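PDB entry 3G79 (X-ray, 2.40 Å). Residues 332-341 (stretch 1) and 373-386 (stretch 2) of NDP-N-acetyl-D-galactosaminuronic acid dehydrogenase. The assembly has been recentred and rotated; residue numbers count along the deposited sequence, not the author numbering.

Stretch 1 (332-341) MPAHMYNLTV
Stretch 2, residues 373-386: TPSEPYRDLCLKAG

Two helices of one chain pack through an apolar, knob-into-hole contact centred on two tyrosines, with no hydrogen bond between them and 454 Å² of surface buried in total. Residues 332-341 are a segment of a longer helix, kinked where the N atoms of Pro333 and Ala334 lack a bond to the preceding turn; proline has no amide hydrogen to give. From there the ladder is regular, for example Tyr337 N to Pro333 O at 3.0 Å and Thr340 N to Met336 O at 3.0 Å. In the second stretch, Thr373 (phi/psi -59/129) and Pro374 (-65/-6) lead into a helix that runs to about Ala385, with Arg379 N to Ser375 O at 2.8 Å and Cys382 N to Tyr378 O at 3.2 Å. Gly386 then leaves helical geometry at phi/psi 111/10, where a CB would be jammed against the carbonyl O of Ala385.

The axes approach to 8.6 Å and cross at -41°, their N-to-C directions running broadly the same way. The register is set by Pro333 and Tyr378, whose CA atoms lie 5.1 Å apart. Pro333, whose CA-to-CB bond points toward the second stretch and whose ring is C-gamma exo, fits against two C-gamma endo prolines: its CG is 3.8 Å from Pro374 CB and 3.7 Å from Pro377 CG. The same CG lies 3.3 Å from Pro374 O.

Tyr378 (chi1 176°, t; chi2 102°) leaves its backbone sideways, but its end comes nearer the first helix and enters the hole formed by Pro333, Met336, Tyr337 and Thr340. Pro333 O lies at the ring edge, 3.7 Å from Tyr378 CD1, as does Tyr337 N, 3.4 Å from Tyr378 CE1; Met336 CB packs 3.6 Å from Tyr378 CD1. The buried Tyr378 OH has no polar partner in the model, and its 2.8 Å separation from Thr340 CG2 is too short to be a credible contact.

Tyr337 (chi1 179°, t; chi2 78°) is the reciprocal knob, seated among Tyr378, Leu381, Cys382 and Ala385. Leu381 (chi1 -70°, m; chi2 164°, t) covers one face of its ring in a CH-pi contact, with CB 4.0 Å from the Tyr337 ring centroid and 25° off the normal. Cys382 (chi1 -57°, m) meets the ring edge, its SG 4.1 Å from Tyr337 CD1, a sulfur-aromatic contact. Ala385 CB also lies near the ring plane, 3.2 Å from Tyr337 OH. Leu381 reaches back as well, placing CD1 3.8 Å from Ala334 CA.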

# COMPACT_ATOMS: atom_id res chain seq x y z
N MET A 332 13.72 -10.91 -7.77
CA MET A 332 14.79 -10.09 -7.28
C MET A 332 16.12 -10.82 -7.14
O MET A 332 17.15 -10.21 -7.45
CB MET A 332 14.35 -9.33 -6.03
CG MET A 332 13.12 -8.41 -6.32
SD MET A 332 13.38 -7.22 -7.66
CE MET A 332 11.73 -6.76 -8.02
N PRO A 333 16.13 -12.10 -6.69
CA PRO A 333 17.39 -12.84 -6.82
C PRO A 333 17.96 -12.89 -8.23
O PRO A 333 19.17 -12.69 -8.37
CB PRO A 333 17.03 -14.26 -6.32
CG PRO A 333 16.13 -13.98 -5.25
CD PRO A 333 15.21 -12.84 -5.81
N ALA A 334 17.13 -13.14 -9.24
CA ALA A 334 17.62 -13.12 -10.63
C ALA A 334 18.10 -11.71 -11.00
O ALA A 334 19.10 -11.58 -11.70
CB ALA A 334 16.59 -13.66 -11.66
N HIS A 335 17.43 -10.69 -10.48
CA HIS A 335 17.86 -9.34 -10.77
C HIS A 335 19.23 -9.05 -10.15
O HIS A 335 20.08 -8.36 -10.77
CB HIS A 335 16.83 -8.29 -10.34
CG HIS A 335 17.28 -6.89 -10.59
ND1 HIS A 335 17.45 -6.37 -11.86
CD2 HIS A 335 17.67 -5.91 -9.74
CE1 HIS A 335 17.88 -5.13 -11.78
NE2 HIS A 335 18.03 -4.83 -10.50
N MET A 336 19.46 -9.61 -8.95
CA MET A 336 20.72 -9.42 -8.22
C MET A 336 21.82 -10.03 -9.04
O MET A 336 22.82 -9.36 -9.32
CB MET A 336 20.67 -10.02 -6.81
CG MET A 336 20.05 -9.09 -5.74
SD MET A 336 21.16 -7.75 -5.15
CE MET A 336 20.36 -6.49 -6.04
N TYR A 337 21.61 -11.30 -9.44
CA TYR A 337 22.48 -12.00 -10.37
C TYR A 337 22.78 -11.23 -11.68
O TYR A 337 23.93 -11.12 -12.03
CB TYR A 337 21.88 -13.37 -10.71
CG TYR A 337 22.73 -14.13 -11.67
CD1 TYR A 337 23.88 -14.78 -11.25
CD2 TYR A 337 22.39 -14.19 -13.04
CE1 TYR A 337 24.68 -15.49 -12.14
CE2 TYR A 337 23.18 -14.89 -13.94
CZ TYR A 337 24.32 -15.53 -13.47
OH TYR A 337 25.10 -16.21 -14.33
N ASN A 338 21.77 -10.72 -12.39
CA ASN A 338 22.04 -9.90 -13.61
C ASN A 338 22.91 -8.67 -13.32
O ASN A 338 23.66 -8.25 -14.16
CB ASN A 338 20.76 -9.41 -14.32
CG ASN A 338 19.84 -10.55 -14.77
OD1 ASN A 338 20.29 -11.63 -15.22
ND2 ASN A 338 18.57 -10.33 -14.64
N LEU A 339 22.77 -8.09 -12.14
CA LEU A 339 23.52 -6.91 -11.78
C LEU A 339 24.97 -7.31 -11.54
O LEU A 339 25.91 -6.61 -11.97
CB LEU A 339 22.94 -6.27 -10.51
CG LEU A 339 21.63 -5.46 -10.49
CD1 LEU A 339 21.25 -4.98 -9.04
CD2 LEU A 339 21.67 -4.27 -11.44
N THR A 340 25.18 -8.47 -10.92
CA THR A 340 26.55 -8.91 -10.68
C THR A 340 27.27 -9.33 -11.98
O THR A 340 28.42 -8.94 -12.19
CB THR A 340 26.74 -9.90 -9.44
OG1 THR A 340 27.77 -10.85 -9.71
CG2 THR A 340 25.48 -10.63 -9.09
N VAL A 341 26.58 -10.08 -12.84
CA VAL A 341 27.03 -10.32 -14.22
C VAL A 341 27.29 -9.00 -14.94
O VAL A 341 28.34 -8.80 -15.53
CB VAL A 341 26.00 -11.17 -15.02
CG1 VAL A 341 26.32 -11.19 -16.52
CG2 VAL A 341 26.02 -12.61 -14.54
N THR A 373 15.27 -18.09 2.35
CA THR A 373 16.14 -16.95 2.01
C THR A 373 16.17 -16.73 0.54
O THR A 373 16.45 -17.65 -0.19
CB THR A 373 17.63 -17.16 2.28
OG1 THR A 373 17.88 -18.34 3.06
CG2 THR A 373 18.18 -15.94 2.88
N PRO A 374 15.94 -15.49 0.10
CA PRO A 374 16.18 -15.17 -1.30
C PRO A 374 17.68 -15.29 -1.65
O PRO A 374 18.03 -15.22 -2.84
CB PRO A 374 15.64 -13.74 -1.44
CG PRO A 374 15.68 -13.16 -0.03
CD PRO A 374 15.49 -14.32 0.90
N SER A 375 18.54 -15.52 -0.65
CA SER A 375 19.97 -15.77 -0.90
C SER A 375 20.22 -17.14 -1.54
O SER A 375 21.21 -17.32 -2.27
CB SER A 375 20.78 -15.66 0.40
OG SER A 375 20.61 -14.39 1.01
N GLU A 376 19.32 -18.09 -1.28
CA GLU A 376 19.47 -19.41 -1.87
C GLU A 376 19.33 -19.37 -3.40
O GLU A 376 20.29 -19.67 -4.08
CB GLU A 376 18.54 -20.43 -1.23
CG GLU A 376 18.83 -21.84 -1.61
CD GLU A 376 18.37 -22.82 -0.55
OE1 GLU A 376 18.29 -24.03 -0.85
OE2 GLU A 376 18.12 -22.38 0.61
N PRO A 377 18.16 -18.95 -3.95
CA PRO A 377 18.15 -18.96 -5.42
C PRO A 377 19.28 -18.15 -6.05
O PRO A 377 19.68 -18.47 -7.15
CB PRO A 377 16.78 -18.40 -5.79
CG PRO A 377 16.35 -17.61 -4.59
CD PRO A 377 16.94 -18.32 -3.40
N TYR A 378 19.80 -17.14 -5.37
CA TYR A 378 20.92 -16.36 -5.89
C TYR A 378 22.17 -17.20 -5.91
O TYR A 378 22.84 -17.32 -6.94
CB TYR A 378 21.18 -15.10 -5.09
CG TYR A 378 22.41 -14.34 -5.59
CD1 TYR A 378 22.28 -13.18 -6.39
CD2 TYR A 378 23.71 -14.78 -5.25
CE1 TYR A 378 23.41 -12.51 -6.85
CE2 TYR A 378 24.81 -14.12 -5.70
CZ TYR A 378 24.67 -12.99 -6.52
OH TYR A 378 25.83 -12.34 -6.94
N ARG A 379 22.50 -17.80 -4.76
CA ARG A 379 23.66 -18.68 -4.67
C ARG A 379 23.60 -19.74 -5.76
O ARG A 379 24.63 -20.07 -6.37
CB ARG A 379 23.76 -19.32 -3.29
CG ARG A 379 24.85 -20.37 -3.19
CD ARG A 379 24.89 -20.99 -1.83
NE ARG A 379 25.88 -22.03 -1.79
CZ ARG A 379 25.69 -23.33 -2.01
NH1 ARG A 379 24.49 -23.85 -2.32
NH2 ARG A 379 26.73 -24.15 -1.93
N ASP A 380 22.40 -20.23 -6.05
CA ASP A 380 22.23 -21.28 -7.04
C ASP A 380 22.53 -20.86 -8.46
O ASP A 380 23.15 -21.63 -9.22
CB ASP A 380 20.85 -21.93 -6.90
CG ASP A 380 20.82 -23.00 -5.80
OD1 ASP A 380 21.91 -23.49 -5.42
OD2 ASP A 380 19.73 -23.35 -5.32
N LEU A 381 22.12 -19.63 -8.83
CA LEU A 381 22.46 -19.03 -10.12
C LEU A 381 23.96 -18.89 -10.32
O LEU A 381 24.49 -19.20 -11.41
CB LEU A 381 21.77 -17.67 -10.30
CG LEU A 381 20.24 -17.73 -10.49
CD1 LEU A 381 19.59 -16.38 -10.28
CD2 LEU A 381 19.79 -18.39 -11.83
N CYS A 382 24.69 -18.47 -9.30
CA CYS A 382 26.11 -18.33 -9.48
C CYS A 382 26.83 -19.66 -9.70
O CYS A 382 27.70 -19.76 -10.56
CB CYS A 382 26.72 -17.65 -8.30
SG CYS A 382 25.97 -16.10 -8.02
N LEU A 383 26.44 -20.67 -8.93
CA LEU A 383 27.10 -21.96 -8.93
C LEU A 383 26.93 -22.68 -10.28
O LEU A 383 27.81 -23.44 -10.71
CB LEU A 383 26.58 -22.81 -7.76
CG LEU A 383 27.21 -22.49 -6.39
CD1 LEU A 383 26.41 -23.10 -5.28
CD2 LEU A 383 28.68 -22.97 -6.29
N LYS A 384 25.84 -22.38 -10.97
CA LYS A 384 25.54 -23.06 -12.22
C LYS A 384 26.32 -22.42 -13.34
O LYS A 384 26.75 -23.09 -14.27
CB LYS A 384 24.05 -22.92 -12.53
CG LYS A 384 23.35 -24.23 -12.92
CD LYS A 384 21.93 -23.90 -13.33
CE LYS A 384 21.91 -23.32 -14.73
NZ LYS A 384 21.08 -22.09 -14.75
N ALA A 385 26.46 -21.11 -13.24
CA ALA A 385 27.19 -20.33 -14.23
C ALA A 385 28.70 -20.63 -14.22
O ALA A 385 29.40 -20.29 -15.17
CB ALA A 385 26.91 -18.82 -14.07
N GLY A 386 29.17 -21.28 -13.15
CA GLY A 386 30.53 -21.81 -13.10
C GLY A 386 31.42 -21.06 -12.12
O GLY A 386 32.65 -21.28 -12.10